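Local coordinates for galactose-binding-like protein (Bacteroides thetaiotaomicron, PDB 7M1B) that probably binds or processes carbohydrate as a SusE-like protein, its C-terminal part being a galactose-binding-like beta-sandwich domain, at residues Lys209-Tyr214 against Thr227-Phe232; Trp241-Gly246 against Trp274-Gly279; Tyr282-Gly287 against Ser361-Ala366. All blocks are in the same frame, centred on the assembly; numbering follows the deposited sequence.

Contact 1: residues Lys209-Tyr214 against Thr227-Phe232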
loop_
_atom_site.group_PDB
_atom_site.type_symbol
_atom_site.label_atom_id
_atom_site.label_comp_id
_atom_site.label_asym_id
_atom_site.label_seq_id
_atom_site.Cartn_x
_atom_site.Cartn_y
_atom_site.Cartn_z
ATOM N N LYS A 209 16.725 -6.838 4.938
ATOM C CA LYS A 209 17.100 -6.436 3.573
ATOM C C LYS A 209 16.651 -4.989 3.266
ATOM O O LYS A 209 17.121 -4.436 2.254
ATOM C CB LYS A 209 16.518 -7.384 2.499
ATOM C CG LYS A 209 16.859 -8.885 2.670
ATOM C CD LYS A 209 16.334 -9.739 1.545
ATOM C CE LYS A 209 16.901 -11.160 1.567
ATOM N NZ LYS A 209 16.601 -11.840 0.288
ATOM N N PHE A 210 15.915 -4.344 4.192
ATOM C CA PHE A 210 15.450 -2.978 3.935
ATOM C C PHE A 210 16.553 -1.948 4.211
ATOM O O PHE A 210 17.265 -2.022 5.263
ATOM C CB PHE A 210 14.272 -2.613 4.858
ATOM C CG PHE A 210 12.956 -3.189 4.418
ATOM C CD1 PHE A 210 12.730 -4.577 4.369
ATOM C CD2 PHE A 210 11.864 -2.342 4.193
ATOM C CE1 PHE A 210 11.493 -5.060 3.987
ATOM C CE2 PHE A 210 10.621 -2.855 3.842
ATOM C CZ PHE A 210 10.427 -4.238 3.746
ATOM N N LYS A 211 16.820 -1.086 3.243
ATOM C CA LYS A 211 17.922 -0.106 3.307
ATOM C C LYS A 211 17.490 1.283 2.868
ATOM O O LYS A 211 16.609 1.424 1.987
ATOM C CB LYS A 211 19.079 -0.583 2.431
ATOM C CG LYS A 211 19.723 -1.902 2.842
ATOM C CD LYS A 211 20.431 -1.790 4.232
ATOM C CE LYS A 211 20.711 -3.180 4.776
ATOM N NZ LYS A 211 21.590 -3.201 5.993
ATOM N N THR A 212 18.105 2.326 3.426
ATOM C CA THR A 212 17.927 3.663 2.902
ATOM C C THR A 212 18.322 3.679 1.421
ATOM O O THR A 212 19.272 2.991 1.000
ATOM C CB THR A 212 18.802 4.650 3.668
ATOM O OG1 THR A 212 18.507 4.496 5.066
ATOM C CG2 THR A 212 18.518 6.094 3.255
ATOM N N PHE A 213 17.502 4.399 0.611
ATOM C CA PHE A 213 17.845 4.555 -0.805
ATOM C C PHE A 213 17.669 6.030 -1.165
ATOM O O PHE A 213 16.673 6.438 -1.815
ATOM C CB PHE A 213 16.996 3.617 -1.683
ATOM C CG PHE A 213 17.653 3.256 -2.991
ATOM C CD1 PHE A 213 18.573 2.207 -3.073
ATOM C CD2 PHE A 213 17.459 4.037 -4.132
ATOM C CE1 PHE A 213 19.203 1.914 -4.278
ATOM C CE2 PHE A 213 18.157 3.768 -5.301
ATOM C CZ PHE A 213 18.990 2.679 -5.399
ATOM N N TYR A 214 18.643 6.828 -0.752
ATOM C CA TYR A 214 18.518 8.301 -0.728
ATOM C C TYR A 214 18.679 8.869 -2.154
ATOM O O TYR A 214 19.656 8.607 -2.836
ATOM C CB TYR A 214 19.579 8.893 0.193
ATOM C CG TYR A 214 19.562 10.406 0.257
ATOM C CD1 TYR A 214 18.457 11.114 0.731
ATOM C CD2 TYR A 214 20.730 11.081 -0.048
ATOM C CE1 TYR A 214 18.513 12.506 0.821
ATOM C CE2 TYR A 214 20.817 12.450 0.117
ATOM C CZ TYR A 214 19.674 13.165 0.452
ATOM O OH TYR A 214 19.773 14.542 0.604
ATOM N N THR A 227 19.044 6.607 11.561
ATOM C CA THR A 227 18.910 6.674 10.115
ATOM C C THR A 227 17.558 6.150 9.679
ATOM O O THR A 227 16.808 5.540 10.444
ATOM C CB THR A 227 20.022 5.961 9.323
ATOM O OG1 THR A 227 19.723 4.551 9.383
ATOM C CG2 THR A 227 21.396 6.300 9.830
ATOM N N LEU A 228 17.206 6.346 8.391
ATOM C CA LEU A 228 15.964 5.760 7.916
ATOM C C LEU A 228 15.868 4.267 8.192
ATOM O O LEU A 228 14.777 3.744 8.399
ATOM C CB LEU A 228 15.801 6.096 6.407
ATOM C CG LEU A 228 14.417 5.774 5.823
ATOM C CD1 LEU A 228 13.307 6.534 6.485
ATOM C CD2 LEU A 228 14.452 6.012 4.329
ATOM N N GLU A 229 17.034 3.565 8.183
ATOM C CA GLU A 229 16.991 2.113 8.360
ATOM C C GLU A 229 16.555 1.725 9.776
ATOM O O GLU A 229 16.095 0.586 9.973
ATOM C CB GLU A 229 18.385 1.519 8.079
ATOM C CG GLU A 229 18.338 0.052 7.765
ATOM C CD GLU A 229 19.728 -0.548 7.785
ATOM O OE1 GLU A 229 20.726 0.167 7.343
ATOM O OE2 GLU A 229 19.772 -1.771 8.104
ATOM N N SER A 230 16.529 2.652 10.759
ATOM C CA SER A 230 15.944 2.404 12.061
ATOM C C SER A 230 14.481 2.031 11.977
ATOM O O SER A 230 13.935 1.400 12.899
ATOM C CB SER A 230 16.127 3.674 12.876
ATOM O OG SER A 230 17.505 3.848 13.227
ATOM N N LEU A 231 13.784 2.395 10.866
ATOM C CA LEU A 231 12.390 1.980 10.797
ATOM C C LEU A 231 12.207 0.481 10.580
ATOM O O LEU A 231 11.074 -0.029 10.702
ATOM C CB LEU A 231 11.619 2.701 9.682
ATOM C CG LEU A 231 11.657 4.249 9.758
ATOM C CD1 LEU A 231 10.761 4.762 8.593
ATOM C CD2 LEU A 231 11.066 4.701 11.144
ATOM N N PHE A 232 13.322 -0.232 10.375
ATOM C CA PHE A 232 13.202 -1.653 10.045
ATOM C C PHE A 232 14.130 -2.473 10.941
ATOM O O PHE A 232 14.405 -3.633 10.585
ATOM C CB PHE A 232 13.714 -1.804 8.587
ATOM C CG PHE A 232 13.091 -0.835 7.603
ATOM C CD1 PHE A 232 11.713 -0.798 7.352
ATOM C CD2 PHE A 232 13.903 0.197 7.047
ATOM C CE1 PHE A 232 11.151 0.114 6.458
ATOM C CE2 PHE A 232 13.309 1.117 6.178
ATOM C CZ PHE A 232 11.955 1.139 5.918
HETATM O O HOH W 1 20.382 1.564 5.127
HETATM O O HOH W 2 20.806 4.170 6.784
#

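Contact 2: residues Trp241-Gly246 against Trp274-Gly279. With EDO (1,2-ethanediol), chain B.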
loop_
_atom_site.group_PDB
_atom_site.type_symbol
_atom_site.label_atom_id
_atom_site.label_comp_id
_atom_site.label_asym_id
_atom_site.label_seq_id
_atom_site.Cartn_x
_atom_site.Cartn_y
_atom_site.Cartn_z
ATOM N N TRP A 241 12.458 3.910 22.486
ATOM C CA TRP A 241 13.139 5.178 22.117
ATOM C C TRP A 241 13.597 5.140 20.646
ATOM O O TRP A 241 14.368 6.012 20.174
ATOM C CB TRP A 241 14.337 5.477 23.078
ATOM C CG TRP A 241 13.972 6.619 24.003
ATOM C CD1 TRP A 241 14.504 7.895 23.970
ATOM C CD2 TRP A 241 12.993 6.629 25.060
ATOM N NE1 TRP A 241 13.903 8.646 24.929
ATOM C CE2 TRP A 241 12.958 7.922 25.583
ATOM C CE3 TRP A 241 12.070 5.673 25.541
ATOM C CZ2 TRP A 241 12.139 8.285 26.647
ATOM C CZ3 TRP A 241 11.208 6.038 26.566
ATOM C CH2 TRP A 241 11.242 7.342 27.092
ATOM N N ASN A 242 13.146 4.145 19.861
ATOM C CA ASN A 242 13.640 4.071 18.478
ATOM C C ASN A 242 12.899 5.039 17.546
ATOM O O ASN A 242 11.743 5.405 17.789
ATOM C CB ASN A 242 13.254 2.685 17.953
ATOM C CG ASN A 242 13.920 2.374 16.619
ATOM O OD1 ASN A 242 15.118 2.555 16.473
ATOM N ND2 ASN A 242 13.150 2.127 15.570
ATOM N N TYR A 243 13.636 5.542 16.534
ATOM C CA TYR A 243 12.923 6.356 15.552
ATOM C C TYR A 243 13.876 6.564 14.372
ATOM O O TYR A 243 15.050 6.268 14.448
ATOM C CB TYR A 243 12.698 7.793 16.112
ATOM C CG TYR A 243 13.901 8.432 16.779
ATOM C CD1 TYR A 243 14.956 9.034 16.034
ATOM C CD2 TYR A 243 13.990 8.502 18.168
ATOM C CE1 TYR A 243 16.076 9.590 16.656
ATOM C CE2 TYR A 243 15.095 9.038 18.796
ATOM C CZ TYR A 243 16.099 9.659 18.049
ATOM O OH TYR A 243 17.161 10.141 18.729
ATOM N N ALA A 244 13.286 6.979 13.237
ATOM C CA ALA A 244 14.040 7.724 12.210
ATOM C C ALA A 244 13.493 9.154 12.265
ATOM O O ALA A 244 12.260 9.384 12.299
ATOM C CB ALA A 244 13.828 7.149 10.815
ATOM N N HIS A 245 14.378 10.147 12.233
ATOM C CA HIS A 245 14.001 11.528 12.587
ATOM C C HIS A 245 14.533 12.464 11.520
ATOM O O HIS A 245 15.701 12.356 11.133
ATOM C CB HIS A 245 14.720 11.889 13.918
ATOM C CG HIS A 245 14.153 13.084 14.620
ATOM N ND1 HIS A 245 14.166 14.382 14.078
ATOM C CD2 HIS A 245 13.622 13.208 15.854
ATOM C CE1 HIS A 245 13.603 15.206 14.970
ATOM N NE2 HIS A 245 13.337 14.522 16.089
ATOM N N GLY A 246 13.558 13.251 10.945
ATOM C CA GLY A 246 13.986 14.273 9.982
ATOM C C GLY A 246 14.418 15.607 10.581
ATOM O O GLY A 246 14.796 15.691 11.740
ATOM N N TRP A 274 4.294 2.439 12.911
ATOM C CA TRP A 274 4.312 2.953 14.269
ATOM C C TRP A 274 4.916 4.336 14.357
ATOM O O TRP A 274 5.956 4.577 13.762
ATOM C CB TRP A 274 5.177 2.067 15.185
ATOM C CG TRP A 274 4.523 0.747 15.493
ATOM C CD1 TRP A 274 3.881 0.446 16.659
ATOM C CD2 TRP A 274 4.616 -0.467 14.734
ATOM N NE1 TRP A 274 3.557 -0.893 16.689
ATOM C CE2 TRP A 274 3.992 -1.472 15.514
ATOM C CE3 TRP A 274 5.111 -0.806 13.460
ATOM C CZ2 TRP A 274 3.841 -2.800 15.052
ATOM C CZ3 TRP A 274 5.022 -2.132 13.043
ATOM C CH2 TRP A 274 4.381 -3.106 13.818
ATOM N N GLN A 275 4.223 5.218 15.123
ATOM C CA GLN A 275 4.732 6.545 15.417
ATOM C C GLN A 275 5.814 6.466 16.518
ATOM O O GLN A 275 5.796 5.563 17.367
ATOM C CB GLN A 275 3.614 7.432 16.005
ATOM C CG GLN A 275 2.536 7.761 14.952
ATOM C CD GLN A 275 1.377 8.437 15.651
ATOM O OE1 GLN A 275 1.553 9.346 16.467
ATOM N NE2 GLN A 275 0.177 7.994 15.299
ATOM N N ARG A 276 6.709 7.484 16.539
ATOM C CA ARG A 276 7.691 7.562 17.642
ATOM C C ARG A 276 6.859 7.879 18.897
ATOM O O ARG A 276 5.877 8.640 18.891
ATOM C CB ARG A 276 8.668 8.733 17.332
ATOM C CG ARG A 276 9.588 9.089 18.501
ATOM C CD ARG A 276 9.008 10.185 19.379
ATOM N NE ARG A 276 8.905 11.468 18.621
ATOM C CZ ARG A 276 9.878 12.414 18.614
ATOM N NH1 ARG A 276 10.987 12.273 19.383
ATOM N NH2 ARG A 276 9.702 13.447 17.843
ATOM N N SER A 277 7.282 7.304 20.041
ATOM C CA SER A 277 6.428 7.234 21.214
ATOM C C SER A 277 7.120 7.778 22.457
ATOM O O SER A 277 6.597 8.717 23.062
ATOM C CB SER A 277 5.972 5.810 21.388
ATOM O OG SER A 277 7.165 5.003 21.551
ATOM N N MET A 278 8.242 7.151 22.921
ATOM C CA MET A 278 8.992 7.573 24.093
ATOM C C MET A 278 8.070 7.678 25.304
ATOM O O MET A 278 8.112 8.640 26.098
ATOM C CB MET A 278 9.716 8.913 23.825
ATOM C CG MET A 278 10.743 8.735 22.730
ATOM S SD MET A 278 11.537 10.250 22.395
ATOM C CE MET A 278 12.536 9.691 21.119
ATOM N N GLY A 279 7.268 6.637 25.476
ATOM C CA GLY A 279 6.377 6.571 26.621
ATOM C C GLY A 279 4.916 6.947 26.316
ATOM O O GLY A 279 4.001 6.697 27.109
HETATM C C1 EDO B . 15.245 12.834 20.376
HETATM O O1 EDO B . 14.312 12.706 21.443
HETATM C C2 EDO B . 14.530 13.093 19.099
HETATM O O2 EDO B . 13.338 13.937 19.150
HETATM O O HOH W 3 10.022 5.859 19.865
HETATM O O HOH W 4 11.647 15.711 17.931
#

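Contact 3: residues Tyr282-Gly287 against Ser361-Ala366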
loop_
_atom_site.group_PDB
_atom_site.type_symbol
_atom_site.label_atom_id
_atom_site.label_comp_id
_atom_site.label_asym_id
_atom_site.label_seq_id
_atom_site.Cartn_x
_atom_site.Cartn_y
_atom_site.Cartn_z
ATOM N N TYR A 282 4.630 11.538 22.802
ATOM C CA TYR A 282 4.992 12.013 21.462
ATOM C C TYR A 282 4.021 11.600 20.365
ATOM O O TYR A 282 4.179 11.980 19.204
ATOM C CB TYR A 282 6.424 11.622 21.105
ATOM C CG TYR A 282 7.382 12.540 21.796
ATOM C CD1 TYR A 282 7.841 12.239 23.095
ATOM C CD2 TYR A 282 7.979 13.599 21.108
ATOM C CE1 TYR A 282 8.735 13.098 23.737
ATOM C CE2 TYR A 282 8.812 14.506 21.758
ATOM C CZ TYR A 282 9.270 14.194 23.055
ATOM O OH TYR A 282 10.146 15.059 23.689
ATOM N N TYR A 283 3.072 10.721 20.713
ATOM C CA TYR A 283 2.088 10.382 19.697
ATOM C C TYR A 283 1.317 11.605 19.198
ATOM O O TYR A 283 0.977 12.552 19.942
ATOM C CB TYR A 283 1.123 9.272 20.183
ATOM C CG TYR A 283 1.731 7.909 20.378
ATOM C CD1 TYR A 283 2.624 7.371 19.441
ATOM C CD2 TYR A 283 1.357 7.109 21.469
ATOM C CE1 TYR A 283 3.156 6.090 19.619
ATOM C CE2 TYR A 283 1.874 5.811 21.642
ATOM C CZ TYR A 283 2.710 5.284 20.677
ATOM O OH TYR A 283 3.275 4.040 20.840
ATOM N N TYR A 284 1.013 11.559 17.914
ATOM C CA TYR A 284 0.104 12.497 17.246
ATOM C C TYR A 284 0.653 13.940 17.326
ATOM O O TYR A 284 -0.118 14.900 17.392
ATOM C CB TYR A 284 -1.299 12.383 17.878
ATOM C CG TYR A 284 -1.919 11.050 17.556
ATOM C CD1 TYR A 284 -2.362 10.744 16.272
ATOM C CD2 TYR A 284 -2.063 10.135 18.566
ATOM C CE1 TYR A 284 -2.926 9.502 15.977
ATOM C CE2 TYR A 284 -2.603 8.877 18.288
ATOM C CZ TYR A 284 -3.084 8.594 17.005
ATOM O OH TYR A 284 -3.617 7.376 16.683
ATOM N N ARG A 285 1.977 14.059 17.322
ATOM C CA ARG A 285 2.656 15.363 17.236
ATOM C C ARG A 285 4.144 15.057 16.992
ATOM O O ARG A 285 4.525 13.888 16.800
ATOM C CB ARG A 285 2.508 16.119 18.576
ATOM C CG ARG A 285 3.233 15.539 19.801
ATOM C CD ARG A 285 3.150 16.368 21.108
ATOM N NE ARG A 285 4.042 15.903 22.212
ATOM C CZ ARG A 285 5.263 16.362 22.573
ATOM N NH1 ARG A 285 5.827 17.354 21.889
ATOM N NH2 ARG A 285 5.912 15.814 23.618
ATOM N N ALA A 286 4.946 16.126 16.825
ATOM C CA ALA A 286 6.394 15.984 16.795
ATOM C C ALA A 286 6.865 14.963 15.753
ATOM O O ALA A 286 7.625 14.025 16.036
ATOM C CB ALA A 286 6.914 15.641 18.190
ATOM N N GLY A 287 6.347 15.154 14.549
ATOM C CA GLY A 287 6.803 14.402 13.396
ATOM C C GLY A 287 5.855 13.265 13.012
ATOM O O GLY A 287 6.088 12.692 11.954
ATOM N N SER A 361 0.808 15.561 5.000
ATOM C CA SER A 361 0.443 16.311 6.212
ATOM C C SER A 361 1.039 15.618 7.454
ATOM O O SER A 361 1.152 14.373 7.403
ATOM C CB SER A 361 -1.093 16.549 6.266
ATOM O OG SER A 361 -1.740 15.280 6.462
ATOM N N THR A 362 1.093 16.372 8.568
ATOM C CA THR A 362 1.450 15.800 9.860
ATOM C C THR A 362 0.346 16.096 10.877
ATOM O O THR A 362 -0.496 16.989 10.620
ATOM C CB THR A 362 2.779 16.367 10.354
ATOM O OG1 THR A 362 2.601 17.796 10.351
ATOM C CG2 THR A 362 3.948 15.986 9.457
ATOM N N HIS A 363 0.268 15.309 11.956
ATOM C CA HIS A 363 -0.786 15.471 12.945
ATOM C C HIS A 363 -0.766 16.872 13.582
ATOM O O HIS A 363 -1.830 17.487 13.757
ATOM C CB HIS A 363 -0.703 14.398 14.033
ATOM C CG HIS A 363 -1.319 13.107 13.576
ATOM N ND1 HIS A 363 -2.677 13.009 13.279
ATOM C CD2 HIS A 363 -0.760 11.921 13.229
ATOM C CE1 HIS A 363 -2.950 11.742 12.942
ATOM N NE2 HIS A 363 -1.784 11.044 12.939
ATOM N N ASP A 364 0.433 17.414 13.855
ATOM C CA ASP A 364 0.507 18.770 14.470
ATOM C C ASP A 364 0.674 19.873 13.427
ATOM O O ASP A 364 0.720 21.062 13.826
ATOM C CB ASP A 364 1.563 18.817 15.598
ATOM C CG ASP A 364 3.008 18.733 15.105
ATOM O OD1 ASP A 364 3.254 18.675 13.876
ATOM O OD2 ASP A 364 3.913 18.630 16.008
ATOM N N GLY A 365 0.731 19.494 12.129
ATOM C CA GLY A 365 0.910 20.438 11.037
ATOM C C GLY A 365 2.292 21.028 10.871
ATOM O O GLY A 365 2.518 21.690 9.877
ATOM N N ALA A 366 3.257 20.730 11.776
ATOM C CA ALA A 366 4.616 21.234 11.623
ATOM C C ALA A 366 5.370 20.483 10.521
ATOM O O ALA A 366 5.084 19.288 10.288
ATOM C CB ALA A 366 5.381 21.028 12.931
HETATM O O HOH W 5 5.152 17.145 12.837
#

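Contact 1: residues Lys209-Tyr214 against Thr227-Phe232
Glu229 OE1 reaches Thr212 through water 1: the water donates to OE1 at 2.6 Å and accepts from Thr212 N at 2.9 Å. The other carboxylate oxygen serves a salt bridge, with Lys211 NZ donating to Glu229 OE2 over 3.1 Å. The ammonium sits above the carboxylate plane, 38° out of it. The lysine starts away from the 227-232 segment, but its bend at chi2 (-65°) sets CD close to Glu229 OE1, and from there the two chains run side by side, pointing the same way. Thr212 is bridged a second time, its OG1 lying 2.9 Å from water 2, which is 2.8 Å from Thr227 OG1. Thr227 OG1 also accepts from Glu229 N at 3.1 Å, which makes an ST turn at the start of the 3-10 segment 228-231.

Away from these polar groups the contact turns apolar. Phe210 crosses Phe232 at about a right angle and lays its CB over the face of that ring, 3.8 Å from the centroid. Phe210 CD2 approaches Phe232 CE1 to 3.4 Å, with the ring planes inclined at 38°, an oblique aromatic pair. Leu231 CB lies over the opposite face of Phe232, which is thus held between two residues. Thr212 OG1 meets Leu228 CB, so the threonine touches both the apolar and the polar half.

Strand 211-212 pairs with strand 256-274 of the large antiparallel sheet, and the 3-10 turn packs beside it. Phe210 rests on Met262 and Phe376, Phe232 on Leu374 and Phe260, which buries both rings against the neighbouring strands 256-274 and 370-380. Both carboxylate oxygens of Glu229 have a partner, but with an exposed lysine the salt bridge is probably weakened by water, whereas the aromatic pair is buried.

Contact 2: residues Trp241-Gly246 against Trp274-Gly279
Trp241 and Met278 cross at about a right angle, the methionine chain lying over one face of the indole. Met278 CG stands 3.7 Å from the centroid of the five-membered ring, only 10° off its normal, and SD follows at 4.2 Å, a Met-aromatic contact. Because the chain is extended beyond CG, CE carries on to Tyr243, meeting its CD2 obliquely at 3.5 Å. Tyr243 CB packs on Arg276 CG, while its OH is bonded to Ala224 O.

These are loops around strand 244-245 and beyond strand 256-274, in a domain of the galactose-binding clan, whose members commonly bind ligands on loops at one end of the sandwich. Here a 1,2-ethanediol, probably from the crystallisation liquor, lies beside the same groups. Arg276 NH1 donates to its O2 at 2.9 Å, nearly straight at 164°, and His245 NE2 adds a weak bond of 3.1 Å. Water 4 joins Arg276 NH2, His245 NE2 and O2, NH2 also binding Ala286 O. An alanine in place of Tyr243 would probably open a gap beside Met278 CE and leave Ala224 O without the hydroxyl. His245 ND1 donates in its ring plane to Gly246 O at 2.8 Å, which helps to fix the imidazole's turn.

Contact 3: residues Tyr282-Gly287 against Ser361-Ala366
An Asx turn headed by Asp364, just past strand 352-362, receives the backbone N-H of Ala286 from the loop that follows strand 256-274. Ala286 N donates to Asp364 OD2 at 2.8 Å, nearly straight at 163°, and it arrives from well above the carboxylate plane. Asp364 OD1 accepts from Ala366 N at 2.9 Å, the bond that defines the Asx turn. Water 5 lies 2.7 Å from the same OD1, probably donating to it, and accepts from Gly287 N at 2.9 Å. One carboxylate therefore holds the backbone of both segments. Its placement follows from chi1 of 70°, which sets CG between the backbone N and the carbonyl carbon. Thr362 OG1 donates to Ala366 O at 2.9 Å and ties Ala366 back to Thr362.

Tyr282 to Arg285 form a type II beta turn, with Tyr284 at its third position in a positive-phi conformation. This turn and the Asp364 loop lie beside each other among the loops that join strands of the domain's antiparallel sandwich, and backbone bonds pair Gly287 with Val370 of strand 370-380 and His363 with Ala288 beside strand 289-290. With phi positive, a CB at Gly287 would collide with the carbonyl oxygen of Ala286, which favours glycine.

Beyond the polar grip, Tyr284 and His363 lie side by side, pointing the same way, and form an edge-to-face pair with planes at 77° and centroids 4.8 Å apart. The tyrosine supplies the edge: its CD1 stands over the centre of the imidazole and comes to 3.4 Å from His363 NE2. Second partners secure the polar ends, Tyr284 OH on Ile319 O and His363 NE2 on Ser318 OG, while His363 CB rests against Tyr284 O.

All three contacts reach the same large antiparallel sheet. Contact 1 joins contact 2 directly: Asn242 ND2 lies 2.9 Å from Ser230 O, a probable hydrogen bond, and Leu231 CD2 packs on Ala244 CB; their centres are about 14 Å apart. Contacts 2 and 3 are nearer still, about 12 Å between centres. Two probable bonds connect them, Gln275 OE1 to Tyr284 N at 2.7 Å and Arg276 NH2 to Ala286 O at 2.8 Å. Arg276, which holds the ethanediol in contact 2, is thus braced by the loop that Asp364 grips in contact 3. Contacts 1 and 3 do not touch, their nearest atoms being about 9 Å apart.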